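Local coordinates for aminotransferase, class V family protein (PDB 5F8V), which probably catalyses the pyridoxal-phosphate-dependent, reversible transfer of an amino group from O-phospho-L-serine to 2-oxoglutarate, a step of L-serine biosynthesis, at residues S83-N88 with A148-Y153; A25-N30 with A254-K259; V325-Q330 with K366-F371. All blocks are in the same frame, centred on the assembly; numbering follows the deposited sequence.

Interaction 1. Residues S83-N88 with A148-Y153; sequences SAIPFN and AAYFYY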
loop_
_atom_site.group_PDB
_atom_site.type_symbol
_atom_site.label_atom_id
_atom_site.label_comp_id
_atom_site.label_asym_id
_atom_site.label_seq_id
_atom_site.Cartn_x
_atom_site.Cartn_y
_atom_site.Cartn_z
ATOM N N SER A 83 6.118 -12.140 5.187
ATOM C CA SER A 83 5.101 -13.186 5.181
ATOM C C SER A 83 5.026 -13.886 3.826
ATOM O O SER A 83 4.990 -15.118 3.765
ATOM C CB SER A 83 3.741 -12.600 5.516
ATOM O OG SER A 83 3.792 -11.839 6.704
ATOM N N ALA A 84 5.028 -13.104 2.751
ATOM C CA ALA A 84 4.862 -13.639 1.400
ATOM C C ALA A 84 6.027 -14.514 0.946
ATOM O O ALA A 84 5.820 -15.460 0.194
ATOM C CB ALA A 84 4.609 -12.515 0.401
ATOM N N ILE A 85 7.241 -14.222 1.414
ATOM C CA ILE A 85 8.428 -14.973 0.993
ATOM C C ILE A 85 8.273 -16.497 1.213
ATOM O O ILE A 85 8.383 -17.263 0.246
ATOM C CB ILE A 85 9.740 -14.417 1.634
ATOM C CG1 ILE A 85 10.106 -13.026 1.064
ATOM C CG2 ILE A 85 10.907 -15.389 1.468
ATOM C CD1 ILE A 85 10.360 -12.937 -0.432
ATOM N N PRO A 86 8.015 -16.944 2.463
ATOM C CA PRO A 86 7.854 -18.388 2.653
ATOM C C PRO A 86 6.634 -18.997 1.951
ATOM O O PRO A 86 6.748 -20.102 1.424
ATOM C CB PRO A 86 7.768 -18.548 4.182
ATOM C CG PRO A 86 7.433 -17.195 4.707
ATOM C CD PRO A 86 8.061 -16.233 3.750
ATOM N N PHE A 87 5.499 -18.297 1.929
ATOM C CA PHE A 87 4.333 -18.743 1.144
ATOM C C PHE A 87 4.734 -19.092 -0.287
ATOM O O PHE A 87 4.335 -20.140 -0.799
ATOM C CB PHE A 87 3.223 -17.686 1.087
ATOM C CG PHE A 87 2.277 -17.728 2.241
ATOM C CD1 PHE A 87 1.413 -18.813 2.410
ATOM C CD2 PHE A 87 2.231 -16.683 3.166
ATOM C CE1 PHE A 87 0.543 -18.858 3.480
ATOM C CE2 PHE A 87 1.354 -16.727 4.236
ATOM C CZ PHE A 87 0.505 -17.815 4.391
ATOM N N ASN A 88 5.554 -18.226 -0.891
ATOM C CA ASN A 88 5.926 -18.311 -2.305
ATOM C C ASN A 88 7.109 -19.215 -2.655
ATOM O O ASN A 88 7.150 -19.748 -3.765
ATOM C CB ASN A 88 6.210 -16.897 -2.861
ATOM C CG ASN A 88 4.943 -16.130 -3.198
ATOM O OD1 ASN A 88 4.405 -16.262 -4.300
ATOM N ND2 ASN A 88 4.474 -15.301 -2.265
ATOM N N ALA A 148 17.565 -26.760 2.011
ATOM C CA ALA A 148 17.098 -25.383 2.210
ATOM C C ALA A 148 16.479 -24.804 0.937
ATOM O O ALA A 148 17.077 -24.856 -0.130
ATOM C CB ALA A 148 18.234 -24.502 2.701
ATOM N N ALA A 149 15.274 -24.254 1.068
ATOM C CA ALA A 149 14.558 -23.644 -0.048
ATOM C C ALA A 149 15.223 -22.340 -0.485
ATOM O O ALA A 149 15.171 -21.963 -1.668
ATOM C CB ALA A 149 13.103 -23.384 0.334
ATOM N N TYR A 150 15.822 -21.651 0.483
ATOM C CA TYR A 150 16.520 -20.403 0.238
ATOM C C TYR A 150 17.388 -20.029 1.438
ATOM O O TYR A 150 17.297 -20.653 2.510
ATOM C CB TYR A 150 15.515 -19.276 -0.084
ATOM C CG TYR A 150 14.397 -19.065 0.930
ATOM C CD1 TYR A 150 13.088 -19.466 0.653
ATOM C CD2 TYR A 150 14.637 -18.418 2.146
ATOM C CE1 TYR A 150 12.059 -19.261 1.570
ATOM C CE2 TYR A 150 13.624 -18.211 3.069
ATOM C CZ TYR A 150 12.336 -18.625 2.776
ATOM O OH TYR A 150 11.343 -18.411 3.694
ATOM N N PHE A 151 18.237 -19.027 1.225
ATOM C CA PHE A 151 19.058 -18.406 2.253
ATOM C C PHE A 151 18.601 -16.948 2.328
ATOM O O PHE A 151 18.840 -16.174 1.400
ATOM C CB PHE A 151 20.538 -18.489 1.878
ATOM C CG PHE A 151 21.467 -17.907 2.906
ATOM C CD1 PHE A 151 22.080 -18.726 3.852
ATOM C CD2 PHE A 151 21.743 -16.541 2.923
ATOM C CE1 PHE A 151 22.949 -18.192 4.791
ATOM C CE2 PHE A 151 22.599 -16.001 3.860
ATOM C CZ PHE A 151 23.207 -16.828 4.799
ATOM N N TYR A 152 17.922 -16.594 3.414
ATOM C CA TYR A 152 17.375 -15.250 3.592
ATOM C C TYR A 152 18.333 -14.399 4.405
ATOM O O TYR A 152 18.874 -14.866 5.409
ATOM C CB TYR A 152 16.018 -15.310 4.293
ATOM C CG TYR A 152 15.372 -13.955 4.478
ATOM C CD1 TYR A 152 15.792 -13.082 5.492
ATOM C CD2 TYR A 152 14.340 -13.534 3.638
ATOM C CE1 TYR A 152 15.217 -11.837 5.650
ATOM C CE2 TYR A 152 13.751 -12.293 3.802
ATOM C CZ TYR A 152 14.192 -11.457 4.807
ATOM O OH TYR A 152 13.618 -10.236 4.966
ATOM N N TYR A 153 18.527 -13.149 3.983
ATOM C CA TYR A 153 19.315 -12.181 4.765
ATOM C C TYR A 153 19.009 -10.738 4.414
ATOM O O TYR A 153 18.429 -10.452 3.373
ATOM C CB TYR A 153 20.816 -12.440 4.619
ATOM C CG TYR A 153 21.495 -11.803 3.421
ATOM C CD1 TYR A 153 21.386 -12.360 2.151
ATOM C CD2 TYR A 153 22.279 -10.660 3.569
ATOM C CE1 TYR A 153 22.026 -11.785 1.052
ATOM C CE2 TYR A 153 22.924 -10.091 2.485
ATOM C CZ TYR A 153 22.791 -10.659 1.222
ATOM O OH TYR A 153 23.441 -10.080 0.159
#
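A buried, almost wholly apolar contact joins I85 and P86 of helix 78-89 to Y150 and Y152 of strand 148-154, where the helix lies on one face of the central mixed sheet. The helix runs antiparallel to the strand: the short axes of 83-88 and 150-153 make an angle of 175° and approach to 11.4 Å.

On the helix side most of the touching is done by one methyl of I85. Its CG2 sits 3.8 Å from Y150 CZ and makes an off-centre CH-pi contact with that ring, 4.2 Å from the centroid and 30° off the normal. The same methyl just reaches Y152, with I85 CG2 4.5 Å from Y152 CD2. I85 holds CG1 beside the backbone N (chi1 -69°), which turns CG2 to the strand.

This is the helix-on-sheet layering of the large domain of fold-type I, PLP-dependent aminotransferases, and helix 103-115 closes over the same spot through C112, which touches both P86 and Y150. P86 CA lies at the phenol edge of Y150, near the ring plane, and P86 CB is 3.6 Å from Y150 OH. The hydroxyl finds its polar partner outside the two segments, in a hydrogen bond with Y98 OH on strand 95-98. From the neighbouring strand 174-177, I175 touches both I85 and Y150.

Interaction 2. Residues A25-N30 with A254-K259; sequences AAEMTN and ANHIFK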
loop_
_atom_site.group_PDB
_atom_site.type_symbol
_atom_site.label_atom_id
_atom_site.label_comp_id
_atom_site.label_asym_id
_atom_site.label_seq_id
_atom_site.Cartn_x
_atom_site.Cartn_y
_atom_site.Cartn_z
ATOM N N ALA A 25 4.502 18.369 -7.624
ATOM C CA ALA A 25 3.610 19.492 -7.316
ATOM C C ALA A 25 3.189 20.272 -8.573
ATOM O O ALA A 25 2.012 20.628 -8.716
ATOM C CB ALA A 25 4.259 20.428 -6.310
ATOM N N ALA A 26 4.133 20.516 -9.482
ATOM C CA ALA A 26 3.856 21.280 -10.708
ATOM C C ALA A 26 2.834 20.627 -11.658
ATOM O O ALA A 26 2.116 21.334 -12.355
ATOM C CB ALA A 26 5.148 21.577 -11.457
ATOM N N GLU A 27 2.778 19.297 -11.693
ATOM C CA GLU A 27 1.807 18.582 -12.538
ATOM C C GLU A 27 0.663 17.928 -11.734
ATOM O O GLU A 27 -0.025 17.041 -12.248
ATOM C CB GLU A 27 2.541 17.559 -13.421
ATOM C CG GLU A 27 3.044 16.298 -12.715
ATOM C CD GLU A 27 4.105 15.532 -13.502
ATOM O OE1 GLU A 27 4.686 14.590 -12.930
ATOM O OE2 GLU A 27 4.378 15.852 -14.678
ATOM N N MET A 28 0.428 18.403 -10.508
ATOM C CA MET A 28 -0.498 17.750 -9.568
ATOM C C MET A 28 -1.955 17.778 -10.025
ATOM O O MET A 28 -2.691 16.833 -9.759
ATOM C CB MET A 28 -0.377 18.378 -8.172
ATOM C CG MET A 28 -1.296 17.817 -7.087
ATOM S SD MET A 28 -1.099 16.056 -6.745
ATOM C CE MET A 28 0.545 16.066 -6.054
ATOM N N THR A 29 -2.368 18.853 -10.694
ATOM C CA THR A 29 -3.746 18.989 -11.189
ATOM C C THR A 29 -3.917 18.534 -12.639
ATOM O O THR A 29 -5.043 18.280 -13.083
ATOM C CB THR A 29 -4.260 20.440 -11.055
ATOM O OG1 THR A 29 -3.628 21.276 -12.027
ATOM C CG2 THR A 29 -3.983 20.985 -9.668
ATOM N N ASN A 30 -2.813 18.439 -13.377
ATOM C CA ASN A 30 -2.857 18.020 -14.767
ATOM C C ASN A 30 -1.581 17.297 -15.169
ATOM O O ASN A 30 -0.549 17.929 -15.433
ATOM C CB ASN A 30 -3.114 19.226 -15.678
ATOM C CG ASN A 30 -3.654 18.818 -17.038
ATOM O OD1 ASN A 30 -3.247 17.796 -17.600
ATOM N ND2 ASN A 30 -4.588 19.602 -17.568
ATOM N N ALA A 254 7.942 6.862 -7.583
ATOM C CA ALA A 254 9.135 6.043 -7.707
ATOM C C ALA A 254 9.843 6.291 -9.033
ATOM O O ALA A 254 11.059 6.475 -9.062
ATOM C CB ALA A 254 8.783 4.571 -7.564
ATOM N N ASN A 255 9.064 6.329 -10.115
ATOM C CA ASN A 255 9.587 6.570 -11.461
ATOM C C ASN A 255 10.287 7.921 -11.586
ATOM O O ASN A 255 11.318 8.033 -12.256
ATOM C CB ASN A 255 8.469 6.440 -12.508
ATOM C CG ASN A 255 8.991 6.365 -13.936
ATOM O OD1 ASN A 255 10.129 5.970 -14.186
ATOM N ND2 ASN A 255 8.141 6.726 -14.885
ATOM N N HIS A 256 9.734 8.941 -10.937
ATOM C CA HIS A 256 10.382 10.251 -10.896
ATOM C C HIS A 256 11.769 10.171 -10.255
ATOM O O HIS A 256 12.719 10.755 -10.766
ATOM C CB HIS A 256 9.512 11.293 -10.184
ATOM C CG HIS A 256 8.611 12.053 -11.103
ATOM N ND1 HIS A 256 9.092 12.832 -12.132
ATOM C CD2 HIS A 256 7.263 12.183 -11.130
ATOM C CE1 HIS A 256 8.078 13.392 -12.769
ATOM N NE2 HIS A 256 6.957 13.019 -12.177
ATOM N N ILE A 257 11.875 9.433 -9.154
ATOM C CA ILE A 257 13.156 9.189 -8.502
ATOM C C ILE A 257 14.092 8.357 -9.389
ATOM O O ILE A 257 15.276 8.659 -9.450
ATOM C CB ILE A 257 13.005 8.538 -7.100
ATOM C CG1 ILE A 257 12.296 9.503 -6.142
ATOM C CG2 ILE A 257 14.380 8.174 -6.526
ATOM C CD1 ILE A 257 11.767 8.851 -4.883
ATOM N N PHE A 258 13.580 7.346 -10.086
ATOM C CA PHE A 258 14.426 6.561 -11.008
ATOM C C PHE A 258 15.082 7.475 -12.059
ATOM O O PHE A 258 16.287 7.392 -12.304
ATOM C CB PHE A 258 13.642 5.435 -11.705
ATOM C CG PHE A 258 13.029 4.408 -10.769
ATOM C CD1 PHE A 258 13.492 4.206 -9.462
ATOM C CD2 PHE A 258 11.983 3.614 -11.220
ATOM C CE1 PHE A 258 12.896 3.255 -8.636
ATOM C CE2 PHE A 258 11.393 2.665 -10.398
ATOM C CZ PHE A 258 11.845 2.489 -9.103
ATOM N N LYS A 259 14.285 8.364 -12.639
ATOM C CA LYS A 259 14.794 9.351 -13.594
ATOM C C LYS A 259 15.863 10.217 -12.926
ATOM O O LYS A 259 16.938 10.421 -13.473
ATOM C CB LYS A 259 13.672 10.258 -14.110
ATOM C CG LYS A 259 12.575 9.574 -14.909
ATOM C CD LYS A 259 11.360 10.488 -15.025
ATOM C CE LYS A 259 10.211 9.819 -15.746
ATOM N NZ LYS A 259 8.943 10.594 -15.632
#
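E27 and H256 make this contact by themselves, one polar bridge between the residue that follows helix 18-26 and the middle of helix 248-263. The hydrogen bond runs from H256 NE2 to E27 OE1, 2.9 Å long with an N-H...O angle of 154°. The oxygen lies close to the imidazole plane, at the NE2 edge, and is met nearly along its C-O bond; carboxylate and ring planes are turned 42° from each other. The two side chains approach from opposite directions, and E27 spans the distance with a chain extended beyond CG.

Two further polar and aromatic links come from Y252, one turn earlier in helix 248-263. Its hydroxyl hydrogen-bonds the same E27 OE1, and its ring meets that of H256 edge-to-face. Apolar contact plays little part between the segments, which bury just 61 Å² together.

As to charge, K259 NZ is a more distant group of opposite sign, 6.4 Å from E27 OE1 and in a long, weak ion pair with E54. The two hydrogen bonds gathered on OE1 suggest that E27 is ionised, and its negative charge would favour a proton on H256 NE2.

Interaction 3. Residues V325-Q330 with K366-F371; sequences VNFCTQ and KEWPGF
F327 of helix 318-329 lays one ring face against the edge of W368, the first residue past the end of helix 355-367, and this T-shaped pair is the tight part of the contact. The six-membered ring of W368 has its centroid 5.2 Å from that of F327, with the planes 68° apart. W368 CE3 comes down over the face to 3.7 Å from F327 CG, offset toward the rim, and W368 CZ3 reaches F327 CB at 3.9 Å. With chi1 at -173° the F327 ring swings out from its helix toward the tryptophan. The far rim of the phenyl ring runs along the backbone of W368, with F327 CE1 4.0 Å from W368 CA.

The looser, solvent side of the contact belongs to P369 and E367, both exposed. P369 CD stays 4.3 Å from F327 CE2, and the carbonyl oxygen E367 O is 4.2 Å from F327 CZ, both approaching obliquely. The carboxylate of E367 turns to a salt bridge with R331.

W368 also meets other aromatic rings, edge-to-face with F324 and ring against ring with F291, while its NE1 sits over the centre of the F371 ring. The arrangement is a surface aromatic cluster that ties the last modelled residues of the chain to helix 318-329, in the smaller C-terminal domain of the fold-type I aminotransferase architecture.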
loop_
_atom_site.group_PDB
_atom_site.type_symbol
_atom_site.label_atom_id
_atom_site.label_comp_id
_atom_site.label_asym_id
_atom_site.label_seq_id
_atom_site.Cartn_x
_atom_site.Cartn_y
_atom_site.Cartn_z
ATOM N N VAL A 325 20.925 15.391 20.918
ATOM C CA VAL A 325 19.809 15.329 19.963
ATOM C C VAL A 325 19.167 16.704 19.811
ATOM O O VAL A 325 18.906 17.165 18.690
ATOM C CB VAL A 325 18.746 14.279 20.381
ATOM C CG1 VAL A 325 17.454 14.428 19.588
ATOM C CG2 VAL A 325 19.298 12.870 20.199
ATOM N N ASN A 326 18.897 17.339 20.945
ATOM C CA ASN A 326 18.322 18.684 20.947
ATOM C C ASN A 326 19.278 19.739 20.432
ATOM O O ASN A 326 18.846 20.679 19.772
ATOM C CB ASN A 326 17.783 19.030 22.334
ATOM C CG ASN A 326 16.435 18.397 22.571
ATOM O OD1 ASN A 326 15.435 18.821 21.977
ATOM N ND2 ASN A 326 16.391 17.360 23.394
ATOM N N PHE A 327 20.568 19.558 20.709
ATOM C CA PHE A 327 21.634 20.365 20.112
ATOM C C PHE A 327 21.557 20.326 18.582
ATOM O O PHE A 327 21.687 21.363 17.919
ATOM C CB PHE A 327 22.994 19.856 20.591
ATOM C CG PHE A 327 24.157 20.698 20.169
ATOM C CD1 PHE A 327 24.962 20.316 19.094
ATOM C CD2 PHE A 327 24.477 21.865 20.866
ATOM C CE1 PHE A 327 26.053 21.087 18.718
ATOM C CE2 PHE A 327 25.571 22.634 20.493
ATOM C CZ PHE A 327 26.354 22.249 19.414
ATOM N N CYS A 328 21.335 19.126 18.040
ATOM C CA CYS A 328 21.141 18.935 16.601
ATOM C C CYS A 328 19.798 19.479 16.116
ATOM O O CYS A 328 19.770 20.204 15.123
ATOM C CB CYS A 328 21.277 17.460 16.223
ATOM S SG CYS A 328 22.934 16.819 16.476
ATOM N N THR A 329 18.709 19.149 16.820
ATOM C CA THR A 329 17.361 19.638 16.471
ATOM C C THR A 329 17.276 21.172 16.442
ATOM O O THR A 329 16.602 21.735 15.582
ATOM C CB THR A 329 16.281 19.123 17.456
ATOM O OG1 THR A 329 16.365 17.707 17.578
ATOM C CG2 THR A 329 14.872 19.489 16.997
ATOM N N GLN A 330 17.949 21.839 17.385
ATOM C CA GLN A 330 17.964 23.309 17.422
ATOM C C GLN A 330 18.781 23.928 16.270
ATOM O O GLN A 330 18.682 25.125 16.030
ATOM C CB GLN A 330 18.385 23.841 18.817
ATOM C CG GLN A 330 19.842 23.670 19.198
ATOM C CD GLN A 330 20.148 24.052 20.640
ATOM O OE1 GLN A 330 20.946 24.943 20.879
ATOM N NE2 GLN A 330 19.526 23.371 21.602
ATOM N N LYS A 366 31.491 18.433 15.633
ATOM C CA LYS A 366 32.761 19.083 15.966
ATOM C C LYS A 366 32.578 20.177 17.028
ATOM O O LYS A 366 33.443 20.362 17.872
ATOM C CB LYS A 366 33.397 19.685 14.704
ATOM C CG LYS A 366 34.813 20.227 14.856
ATOM C CD LYS A 366 35.843 19.108 14.918
ATOM C CE LYS A 366 37.239 19.663 15.186
ATOM N NZ LYS A 366 38.237 18.575 15.384
ATOM N N GLU A 367 31.452 20.885 16.981
ATOM C CA GLU A 367 31.189 22.002 17.908
ATOM C C GLU A 367 30.540 21.597 19.234
ATOM O O GLU A 367 30.518 22.394 20.170
ATOM C CB GLU A 367 30.339 23.063 17.205
ATOM C CG GLU A 367 31.130 23.844 16.160
ATOM C CD GLU A 367 30.284 24.446 15.049
ATOM O OE1 GLU A 367 29.039 24.312 15.061
ATOM O OE2 GLU A 367 30.884 25.068 14.145
ATOM N N TRP A 368 30.003 20.380 19.308
ATOM C CA TRP A 368 29.424 19.851 20.535
ATOM C C TRP A 368 30.442 19.991 21.695
ATOM O O TRP A 368 31.549 19.472 21.594
ATOM C CB TRP A 368 29.008 18.391 20.312
ATOM C CG TRP A 368 28.614 17.641 21.540
ATOM C CD1 TRP A 368 29.234 16.554 22.056
ATOM C CD2 TRP A 368 27.504 17.920 22.401
ATOM N NE1 TRP A 368 28.587 16.131 23.190
ATOM C CE2 TRP A 368 27.516 16.953 23.421
ATOM C CE3 TRP A 368 26.495 18.887 22.399
ATOM C CZ2 TRP A 368 26.564 16.931 24.445
ATOM C CZ3 TRP A 368 25.552 18.870 23.419
ATOM C CH2 TRP A 368 25.591 17.895 24.425
ATOM N N PRO A 369 30.088 20.736 22.770
ATOM C CA PRO A 369 31.065 20.939 23.861
ATOM C C PRO A 369 31.490 19.654 24.593
ATOM O O PRO A 369 32.578 19.621 25.165
ATOM C CB PRO A 369 30.346 21.912 24.812
ATOM C CG PRO A 369 28.894 21.765 24.498
ATOM C CD PRO A 369 28.842 21.487 23.020
ATOM N N GLY A 370 30.647 18.621 24.566
ATOM C CA GLY A 370 31.023 17.295 25.037
ATOM C C GLY A 370 30.042 16.719 26.030
ATOM O O GLY A 370 29.167 17.429 26.535
ATOM N N PHE A 371 30.182 15.413 26.269
ATOM C CA PHE A 371 29.462 14.710 27.323
ATOM C C PHE A 371 30.379 14.700 28.543
ATOM O O PHE A 371 29.907 14.755 29.676
ATOM C CB PHE A 371 29.117 13.272 26.896
ATOM C CG PHE A 371 28.306 13.194 25.623
ATOM C CD1 PHE A 371 26.947 13.493 25.632
ATOM C CD2 PHE A 371 28.900 12.835 24.414
ATOM C CE1 PHE A 371 26.194 13.438 24.468
ATOM C CE2 PHE A 371 28.150 12.779 23.245
ATOM C CZ PHE A 371 26.798 13.081 23.270
#

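How the interactions relate
The three contacts stand well apart, with centres about 34 Å (interactions 1 and 2), about 37 Å (2 and 3) and about 43 Å (1 and 3) from one another, and none touches another. Along the chain, interaction 1 is nested inside the long loop that interaction 2 closes, and interaction 3 follows both in series. Interaction 1 belongs to the seven-stranded sheet and its helices; interaction 2 joins the end of helix 18-26 to helix 248-263; interaction 3 pairs helix 318-329 with the last modelled residues, across the chain's centre from interaction 1. The segments of interactions 1 and 2 reach the second subunit, through residues beside the contacting ones; those of interaction 3 do not.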